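Local coordinates for aromatic-L-amino-acid decarboxylase (Catharanthus roseus, PDB 6EEW), which catalyses the pyridoxal 5'-phosphate-dependent decarboxylation of L-tryptophan to tryptamine and of 5-hydroxy-L-tryptophan to serotonin, at the interface of chains A and B. Numbering follows the deposited sequence. Chains: chain A/B, Aromatic-L-amino-acid decarboxylase.

The interface of chains A and B. Residues chain A 28, 32, 35-36; chain B 28, 32, 35-36.
A:His32 and B:His32 meet at the two-fold axis, where helix 24-44 of one subunit lies against its twin. The imidazole nitrogens ND1 of A:His32 and ND1 of B:His32 are 3.0 Å apart in a bent hydrogen bond whose direction the model does not decide; if both NE2 atoms donate to the aspartates, the ring that also donates through ND1 would probably be protonated on both nitrogens, and the proton would then break the two-fold. The rings are turned 66° to each other, edge to face.

From this centre the polar chain runs outward both ways. The far nitrogen of B:His32, NE2, donates to carboxylate oxygen OD1 of A:Asp36 at 2.7 Å, and NE2 of A:His32 reaches OD1 of B:Asp36 at 2.9 Å. In both, the acceptor lies near the imidazole plane, but the N-H comes in from above the carboxylate plane.

The same oxygen takes a salt bridge from the opposite face: guanidinium NH1 of A:Arg28 is 3.2 Å from OD1 of B:Asp36, approaching on the anti side but tilted out of the carboxylate plane, and B:Arg28 does likewise to A:Asp36. Each arginine reaches out with CG anti to the backbone N (chi1 -171° in A:Arg28), then bends at chi3 to bring NH1 round to the acid. Two donors thus grip each OD1, and the nearby positive charge would probably favour an ionised carboxylate.

Apolar packing steadies the rings. Methyl CG1 of A:Val35 sits over one face of B:His32, 3.6 Å from the ring centroid, and B:Val35 CG1 does the same over the face of A:His32; CG2 of A:Val35 and CG2 of B:Val35 touch across the axis at 3.7 Å. A leucine in place of B:His32 would probably leave A:His32 ND1 without its mate and A:Asp36 OD1 held by B:Arg28 without the imidazole.

Together these contacts tie the paired N-terminal helices of the homodimer, joining the subunits through a continuous Arg-Asp-His-His-Asp-Arg chain.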
ATOM      1  N   ARG A  28      -5.512  25.815  -6.102  1.00 63.17           N
ATOM      2  CA  ARG A  28      -6.899  26.032  -5.726  1.00 61.87           C
ATOM      3  C   ARG A  28      -7.785  25.972  -6.960  1.00 64.28           C
ATOM      4  O   ARG A  28      -8.802  25.266  -6.984  1.00 68.19           O
ATOM      5  CB  ARG A  28      -7.021  27.379  -5.007  1.00 62.58           C
ATOM      6  CG  ARG A  28      -8.368  27.648  -4.355  1.00 61.13           C
ATOM      7  CD  ARG A  28      -8.476  29.101  -3.868  1.00 59.03           C
ATOM      8  NE  ARG A  28      -7.329  29.487  -3.047  1.00 58.77           N
ATOM      9  CZ  ARG A  28      -7.180  29.186  -1.756  1.00 55.82           C
ATOM     10  NH1 ARG A  28      -8.099  28.477  -1.117  1.00 57.41           N
ATOM     11  NH2 ARG A  28      -6.096  29.575  -1.104  1.00 48.48           N
ATOM     12  N   HIS A  32     -10.480  22.934  -7.619  1.00 54.05           N
ATOM     13  CA  HIS A  32     -11.912  23.212  -7.700  1.00 57.45           C
ATOM     14  C   HIS A  32     -12.492  22.636  -8.987  1.00 59.96           C
ATOM     15  O   HIS A  32     -13.590  22.044  -8.990  1.00 64.32           O
ATOM     16  CB  HIS A  32     -12.178  24.719  -7.635  1.00 55.35           C
ATOM     17  CG  HIS A  32     -12.106  25.300  -6.256  1.00 48.92           C
ATOM     18  ND1 HIS A  32     -12.625  24.664  -5.151  1.00 46.75           N
ATOM     19  CD2 HIS A  32     -11.621  26.485  -5.810  1.00 49.56           C
ATOM     20  CE1 HIS A  32     -12.427  25.411  -4.078  1.00 45.67           C
ATOM     21  NE2 HIS A  32     -11.819  26.522  -4.451  1.00 46.18           N
ATOM     22  N   VAL A  35     -12.979  18.980  -8.621  1.00 62.23           N
ATOM     23  CA  VAL A  35     -14.124  18.690  -7.767  1.00 62.01           C
ATOM     24  C   VAL A  35     -15.406  18.751  -8.573  1.00 64.01           C
ATOM     25  O   VAL A  35     -16.284  17.888  -8.450  1.00 69.07           O
ATOM     26  CB  VAL A  35     -14.167  19.647  -6.567  1.00 63.42           C
ATOM     27  CG1 VAL A  35     -15.536  19.576  -5.905  1.00 61.86           C
ATOM     28  CG2 VAL A  35     -13.079  19.280  -5.573  1.00 63.15           C
ATOM     29  N   ASP A  36     -15.553  19.794  -9.384  1.00 66.62           N
ATOM     30  CA  ASP A  36     -16.771  19.885 -10.184  1.00 67.29           C
ATOM     31  C   ASP A  36     -16.854  18.720 -11.166  1.00 68.11           C
ATOM     32  O   ASP A  36     -17.926  18.131 -11.360  1.00 71.34           O
ATOM     33  CB  ASP A  36     -16.829  21.226 -10.915  1.00 62.99           C
ATOM     34  CG  ASP A  36     -17.127  22.383  -9.977  1.00 64.06           C
ATOM     35  OD1 ASP A  36     -17.826  22.164  -8.974  1.00 66.52           O
ATOM     36  OD2 ASP A  36     -16.650  23.510 -10.225  1.00 71.40           O
TER
ATOM     37  N   ARG B  28     -20.105  17.892  -3.608  1.00 59.14           N
ATOM     38  CA  ARG B  28     -19.521  19.059  -4.261  1.00 61.56           C
ATOM     39  C   ARG B  28     -19.227  20.160  -3.247  1.00 67.07           C
ATOM     40  O   ARG B  28     -18.114  20.703  -3.191  1.00 69.89           O
ATOM     41  CB  ARG B  28     -20.475  19.552  -5.358  1.00 62.02           C
ATOM     42  CG  ARG B  28     -19.946  20.665  -6.248  1.00 61.70           C
ATOM     43  CD  ARG B  28     -21.049  21.258  -7.152  1.00 60.75           C
ATOM     44  NE  ARG B  28     -21.771  20.252  -7.935  1.00 59.38           N
ATOM     45  CZ  ARG B  28     -21.322  19.730  -9.080  1.00 64.28           C
ATOM     46  NH1 ARG B  28     -20.149  20.111  -9.572  1.00 67.58           N
ATOM     47  NH2 ARG B  28     -22.037  18.819  -9.732  1.00 61.60           N
ATOM     48  N   HIS B  32     -15.381  21.274  -2.194  1.00 48.46           N
ATOM     49  CA  HIS B  32     -14.867  22.616  -2.456  1.00 55.30           C
ATOM     50  C   HIS B  32     -14.339  23.233  -1.173  1.00 56.63           C
ATOM     51  O   HIS B  32     -13.277  23.879  -1.162  1.00 61.92           O
ATOM     52  CB  HIS B  32     -15.952  23.505  -3.062  1.00 59.33           C
ATOM     53  CG  HIS B  32     -16.184  23.268  -4.522  1.00 59.84           C
ATOM     54  ND1 HIS B  32     -15.154  23.078  -5.418  1.00 55.84           N
ATOM     55  CD2 HIS B  32     -17.328  23.200  -5.244  1.00 60.41           C
ATOM     56  CE1 HIS B  32     -15.652  22.897  -6.627  1.00 58.45           C
ATOM     57  NE2 HIS B  32     -16.969  22.972  -6.552  1.00 60.64           N
ATOM     58  N   VAL B  35     -10.952  21.792  -0.507  1.00 58.78           N
ATOM     59  CA  VAL B  35      -9.953  22.366  -1.404  1.00 57.87           C
ATOM     60  C   VAL B  35      -9.474  23.702  -0.865  1.00 59.66           C
ATOM     61  O   VAL B  35      -8.269  23.994  -0.845  1.00 64.82           O
ATOM     62  CB  VAL B  35     -10.513  22.512  -2.828  1.00 54.65           C
ATOM     63  CG1 VAL B  35      -9.614  23.427  -3.644  1.00 56.16           C
ATOM     64  CG2 VAL B  35     -10.591  21.165  -3.500  1.00 49.17           C
ATOM     65  N   ASP B  36     -10.413  24.549  -0.449  1.00 63.49           N
ATOM     66  CA  ASP B  36     -10.002  25.839   0.089  1.00 64.99           C
ATOM     67  C   ASP B  36      -9.172  25.664   1.355  1.00 63.06           C
ATOM     68  O   ASP B  36      -8.184  26.381   1.567  1.00 66.97           O
ATOM     69  CB  ASP B  36     -11.220  26.725   0.366  1.00 67.47           C
ATOM     70  CG  ASP B  36     -11.820  27.309  -0.898  1.00 67.41           C
ATOM     71  OD1 ASP B  36     -11.064  27.550  -1.861  1.00 66.24           O
ATOM     72  OD2 ASP B  36     -13.046  27.547  -0.925  1.00 72.83           O
TER